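Local coordinates for choline kinase (Cryptosporidium parvum, PDB 3MES), which probably phosphorylates choline, and possibly ethanolamine, in a magnesium-dependent reaction, as other kinases of the choline/ethanolamine kinase family do, at residues 329-334 with 352-357; 363-368 with 400-405. All blocks are in the same frame, centred on the assembly; numbering follows the deposited sequence.

Interaction 1: 329-334 with 352-357; sequences LRKLFI and IVHIMT
I334 and T357 cross obliquely between the two helices. The CD1 methyl of I334 sits against T357, with CD1 3.3 Å from OG1. The other branch of I334 serves a different neighbour: its CG2 lies 3.7 Å from SD of M356, whose extended chain crosses it at a slant. K331 passes T357 at about a right angle, its CG 3.6 Å from T357 OG1. Its chain then runs on extended toward the partly exposed H354 and lies beside it, both pointing the same way. T357 OG1 is placed beside its own backbone N (chi1 -57°) and turns back into its helix. There it bonds to V353 O at 2.7 Å, from above the carbonyl plane. V353 O also accepts from T357 N. The polar atom is thus satisfied amid apolar neighbours. CG2 of T357 meets the R330 guanidinium at a slant, 3.7 Å from R330 NH1. One water joins the side chain of R330 to the backbone of T357: R330 NE donates to it at 2.8 Å, and it donates to T357 O. The axes of the two short segments make an angle of 116° and come within 9.6 Å. This is plain helix-helix packing of 327-342 with 351-362, consecutive helices in the helical part of the kinase-like fold.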
# COMPACT_ATOMS: atom_id res chain seq x y z
N LEU B 329 0.50 -1.96 -17.54
CA LEU B 329 -0.04 -2.15 -16.20
C LEU B 329 0.48 -3.45 -15.60
O LEU B 329 0.95 -3.48 -14.47
CB LEU B 329 -1.57 -2.17 -16.22
CG LEU B 329 -2.19 -2.23 -14.81
CD1 LEU B 329 -1.85 -0.96 -14.04
CD2 LEU B 329 -3.69 -2.45 -14.86
N ARG B 330 0.39 -4.53 -16.38
CA ARG B 330 0.85 -5.84 -15.94
C ARG B 330 2.30 -5.78 -15.47
O ARG B 330 2.65 -6.30 -14.41
CB ARG B 330 0.66 -6.87 -17.05
CG ARG B 330 -0.79 -7.34 -17.24
CD ARG B 330 -1.08 -7.68 -18.70
NE ARG B 330 -0.04 -8.52 -19.28
CZ ARG B 330 0.15 -8.69 -20.59
NH1 ARG B 330 1.13 -9.47 -21.01
NH2 ARG B 330 -0.62 -8.06 -21.47
N LYS B 331 3.15 -5.13 -16.27
CA LYS B 331 4.58 -5.01 -15.94
C LYS B 331 4.84 -4.22 -14.67
O LYS B 331 5.78 -4.51 -13.93
CB LYS B 331 5.35 -4.39 -17.11
CG LYS B 331 5.34 -5.24 -18.36
CD LYS B 331 6.46 -4.83 -19.30
CE LYS B 331 6.49 -5.75 -20.51
NZ LYS B 331 7.70 -5.51 -21.36
N LEU B 332 4.03 -3.20 -14.42
CA LEU B 332 4.12 -2.45 -13.17
C LEU B 332 3.78 -3.37 -12.01
O LEU B 332 4.47 -3.39 -10.99
CB LEU B 332 3.20 -1.24 -13.20
CG LEU B 332 3.56 -0.17 -14.23
CD1 LEU B 332 2.52 0.94 -14.26
CD2 LEU B 332 4.95 0.39 -13.96
N PHE B 333 2.71 -4.14 -12.16
CA PHE B 333 2.30 -5.08 -11.13
C PHE B 333 3.45 -6.02 -10.81
O PHE B 333 3.83 -6.19 -9.65
CB PHE B 333 1.09 -5.89 -11.60
CG PHE B 333 0.60 -6.89 -10.59
CD1 PHE B 333 -0.49 -6.60 -9.78
CD2 PHE B 333 1.23 -8.11 -10.44
CE1 PHE B 333 -0.94 -7.52 -8.85
CE2 PHE B 333 0.78 -9.03 -9.52
CZ PHE B 333 -0.31 -8.74 -8.72
N ILE B 334 4.01 -6.62 -11.86
CA ILE B 334 5.03 -7.65 -11.69
C ILE B 334 6.34 -7.09 -11.14
O ILE B 334 7.07 -7.79 -10.43
CB ILE B 334 5.27 -8.41 -13.00
CG1 ILE B 334 4.04 -9.26 -13.33
CG2 ILE B 334 6.52 -9.28 -12.90
CD1 ILE B 334 4.06 -9.85 -14.73
N ILE B 352 14.02 -9.67 -16.20
CA ILE B 352 13.27 -10.59 -15.35
C ILE B 352 11.78 -10.27 -15.37
O ILE B 352 10.94 -11.16 -15.19
CB ILE B 352 13.80 -10.58 -13.90
CG1 ILE B 352 13.12 -11.68 -13.08
CG2 ILE B 352 13.57 -9.22 -13.26
CD1 ILE B 352 13.65 -11.78 -11.67
N VAL B 353 11.44 -9.01 -15.60
CA VAL B 353 10.04 -8.61 -15.69
C VAL B 353 9.47 -8.94 -17.07
O VAL B 353 8.40 -9.55 -17.18
CB VAL B 353 9.87 -7.10 -15.40
CG1 VAL B 353 8.45 -6.66 -15.74
CG2 VAL B 353 10.19 -6.81 -13.95
N HIS B 354 10.19 -8.54 -18.11
CA HIS B 354 9.79 -8.84 -19.48
C HIS B 354 9.47 -10.32 -19.65
O HIS B 354 8.45 -10.68 -20.24
CB HIS B 354 10.89 -8.42 -20.45
CG HIS B 354 10.58 -8.69 -21.89
ND1 HIS B 354 10.90 -9.88 -22.52
CD2 HIS B 354 9.98 -7.92 -22.83
CE1 HIS B 354 10.51 -9.83 -23.78
NE2 HIS B 354 9.94 -8.65 -23.99
N ILE B 355 10.34 -11.18 -19.14
CA ILE B 355 10.14 -12.62 -19.24
C ILE B 355 8.94 -13.10 -18.43
O ILE B 355 8.09 -13.84 -18.94
CB ILE B 355 11.39 -13.40 -18.79
CG1 ILE B 355 12.51 -13.24 -19.81
CG2 ILE B 355 11.06 -14.87 -18.59
CD1 ILE B 355 13.75 -14.04 -19.47
N MET B 356 8.86 -12.68 -17.17
CA MET B 356 7.81 -13.14 -16.28
C MET B 356 6.43 -12.67 -16.74
O MET B 356 5.44 -13.39 -16.62
CB MET B 356 8.06 -12.69 -14.84
CG MET B 356 6.97 -13.11 -13.87
SD MET B 356 7.39 -12.81 -12.15
CE MET B 356 5.92 -13.43 -11.33
N THR B 357 6.38 -11.46 -17.28
CA THR B 357 5.12 -10.91 -17.75
C THR B 357 4.49 -11.78 -18.83
O THR B 357 3.29 -12.06 -18.81
CB THR B 357 5.28 -9.48 -18.28
OG1 THR B 357 5.84 -8.65 -17.25
CG2 THR B 357 3.94 -8.91 -18.71
O HOH W 1 0.98 -10.59 -17.71

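Interaction 2: 363-368 with 400-405; sequences FTLISH and THYLQK
H368 lays one face of its imidazole over the CB of H401, a CH-pi contact with CB 3.8 Å from the ring centroid and 16° off the normal. The setting is an antiparallel helix pair in the helical part of this kinase-like fold. Helices 364-376 and 391-411 run at 163° to each other over the short segments, with axes 8.9 Å apart. The H401 ring leads away from the pair, yet its edge is still turned toward the H368 face. The two planes stand at 61° in an offset edge-to-face arrangement. Next along the interface, L365 and Y402 cross at about a right angle. L365 CB comes to 3.4 Å from Y402 CE1, and CD2 of L365 reaches toward CB of K405. K405 starts with CG anti to its backbone N and bends at chi2, which brings its aliphatic part across T364.

The polar ends are held by residues outside the two segments. H368 ND1 is hydrogen-bonded to NE of R398, on the same helix as H401, which helps fix the rotation of the ring. Y402 OH bonds to E231, and K405 NZ forms a salt bridge with E361 and a cation-pi contact with Y324. H401 ND1 bonds to the hydroxyl of Y307, a magnesium-binding residue. This makes H401 a likely second-shell neighbour of the metal site, and it may help position Y307. At the T364 end, OG1 bonds to the backbone O of E361 and also lies 3.4 Å from CG of K405.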
# COMPACT_ATOMS: atom_id res chain seq x y z
N PHE B 363 -0.61 -18.74 -17.77
CA PHE B 363 -1.45 -19.17 -16.65
C PHE B 363 -2.87 -18.61 -16.70
O PHE B 363 -3.71 -18.98 -15.88
CB PHE B 363 -0.79 -18.82 -15.32
CG PHE B 363 0.39 -19.68 -14.97
CD1 PHE B 363 0.21 -20.90 -14.34
CD2 PHE B 363 1.68 -19.27 -15.28
CE1 PHE B 363 1.29 -21.70 -14.03
CE2 PHE B 363 2.77 -20.07 -14.96
CZ PHE B 363 2.57 -21.28 -14.34
N THR B 364 -3.14 -17.72 -17.65
CA THR B 364 -4.47 -17.14 -17.78
C THR B 364 -5.48 -18.20 -18.18
O THR B 364 -6.66 -18.12 -17.83
CB THR B 364 -4.51 -15.99 -18.82
OG1 THR B 364 -4.09 -16.47 -20.10
CG2 THR B 364 -3.61 -14.84 -18.38
N LEU B 365 -5.02 -19.20 -18.93
CA LEU B 365 -5.88 -20.28 -19.39
C LEU B 365 -6.27 -21.17 -18.22
O LEU B 365 -7.38 -21.71 -18.18
CB LEU B 365 -5.19 -21.09 -20.49
CG LEU B 365 -4.65 -20.32 -21.69
CD1 LEU B 365 -3.90 -21.25 -22.63
CD2 LEU B 365 -5.76 -19.59 -22.44
N ILE B 366 -5.36 -21.34 -17.27
CA ILE B 366 -5.64 -22.13 -16.08
C ILE B 366 -6.84 -21.54 -15.33
O ILE B 366 -7.68 -22.28 -14.82
CB ILE B 366 -4.42 -22.19 -15.14
CG1 ILE B 366 -3.24 -22.86 -15.84
CG2 ILE B 366 -4.77 -22.95 -13.86
CD1 ILE B 366 -3.45 -24.33 -16.14
N SER B 367 -6.91 -20.21 -15.29
CA SER B 367 -7.98 -19.50 -14.60
C SER B 367 -9.34 -19.69 -15.27
O SER B 367 -10.33 -20.01 -14.61
CB SER B 367 -7.64 -18.01 -14.50
OG SER B 367 -8.70 -17.29 -13.90
N HIS B 368 -9.38 -19.51 -16.59
CA HIS B 368 -10.62 -19.65 -17.35
C HIS B 368 -11.19 -21.07 -17.27
O HIS B 368 -12.40 -21.26 -17.21
CB HIS B 368 -10.42 -19.27 -18.82
CG HIS B 368 -10.19 -17.81 -19.04
ND1 HIS B 368 -11.00 -16.83 -18.51
CD2 HIS B 368 -9.24 -17.16 -19.75
CE1 HIS B 368 -10.56 -15.65 -18.88
NE2 HIS B 368 -9.49 -15.82 -19.63
N THR B 400 -15.45 -19.86 -23.33
CA THR B 400 -15.31 -19.02 -24.51
C THR B 400 -14.00 -18.26 -24.45
O THR B 400 -13.22 -18.27 -25.41
CB THR B 400 -16.48 -18.02 -24.61
OG1 THR B 400 -17.71 -18.72 -24.80
CG2 THR B 400 -16.26 -17.07 -25.79
N HIS B 401 -13.75 -17.60 -23.33
CA HIS B 401 -12.56 -16.76 -23.18
C HIS B 401 -11.26 -17.57 -23.19
O HIS B 401 -10.21 -17.06 -23.59
CB HIS B 401 -12.64 -15.89 -21.92
CG HIS B 401 -13.62 -14.77 -22.03
ND1 HIS B 401 -14.20 -14.17 -20.93
CD2 HIS B 401 -14.14 -14.14 -23.12
CE1 HIS B 401 -15.02 -13.22 -21.33
NE2 HIS B 401 -15.00 -13.18 -22.65
N TYR B 402 -11.34 -18.82 -22.76
CA TYR B 402 -10.18 -19.71 -22.84
C TYR B 402 -9.76 -19.90 -24.29
O TYR B 402 -8.59 -19.74 -24.63
CB TYR B 402 -10.49 -21.08 -22.22
CG TYR B 402 -9.44 -22.11 -22.56
CD1 TYR B 402 -8.31 -22.26 -21.77
CD2 TYR B 402 -9.56 -22.91 -23.69
CE1 TYR B 402 -7.34 -23.20 -22.08
CE2 TYR B 402 -8.60 -23.85 -24.01
CZ TYR B 402 -7.49 -23.98 -23.20
OH TYR B 402 -6.52 -24.91 -23.50
N LEU B 403 -10.72 -20.26 -25.13
CA LEU B 403 -10.47 -20.45 -26.56
C LEU B 403 -9.87 -19.19 -27.16
O LEU B 403 -8.84 -19.25 -27.84
CB LEU B 403 -11.78 -20.80 -27.28
CG LEU B 403 -12.07 -22.28 -27.51
CD1 LEU B 403 -11.23 -23.17 -26.60
CD2 LEU B 403 -13.56 -22.57 -27.35
N GLN B 404 -10.51 -18.06 -26.90
CA GLN B 404 -10.07 -16.78 -27.43
C GLN B 404 -8.65 -16.43 -26.97
O GLN B 404 -7.79 -16.11 -27.79
CB GLN B 404 -11.04 -15.67 -27.01
CG GLN B 404 -10.74 -14.32 -27.62
CD GLN B 404 -11.81 -13.29 -27.30
OE1 GLN B 404 -12.90 -13.63 -26.85
NE2 GLN B 404 -11.49 -12.02 -27.53
N LYS B 405 -8.42 -16.50 -25.67
CA LYS B 405 -7.10 -16.18 -25.11
C LYS B 405 -6.01 -17.08 -25.69
O LYS B 405 -4.91 -16.61 -25.99
CB LYS B 405 -7.13 -16.29 -23.58
CG LYS B 405 -5.89 -15.72 -22.89
CD LYS B 405 -5.78 -14.21 -23.08
CE LYS B 405 -4.59 -13.66 -22.29
NZ LYS B 405 -4.42 -12.19 -22.45

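Overall arrangement
Interactions 1 and 2 lie in series along the chain. Helices 351-362 and 364-376 follow each other, and each packs against a different partner. The two contacts do not touch; their centres are about 19 Å apart. Interaction 1 is partly buried, with R330, K331 and H354 partly exposed, and a water joins its two helices. Interaction 2 is buried throughout its touching residues and depends on rings and aliphatic chains. Its polar ends are paired beyond the two segments. E361 connects the two places: it forms a salt bridge with K405 and only a long, weak ion pair with R330. Interaction 2 adjoins the magnesium site through Y307, whereas interaction 1 lies away from the annotated sites.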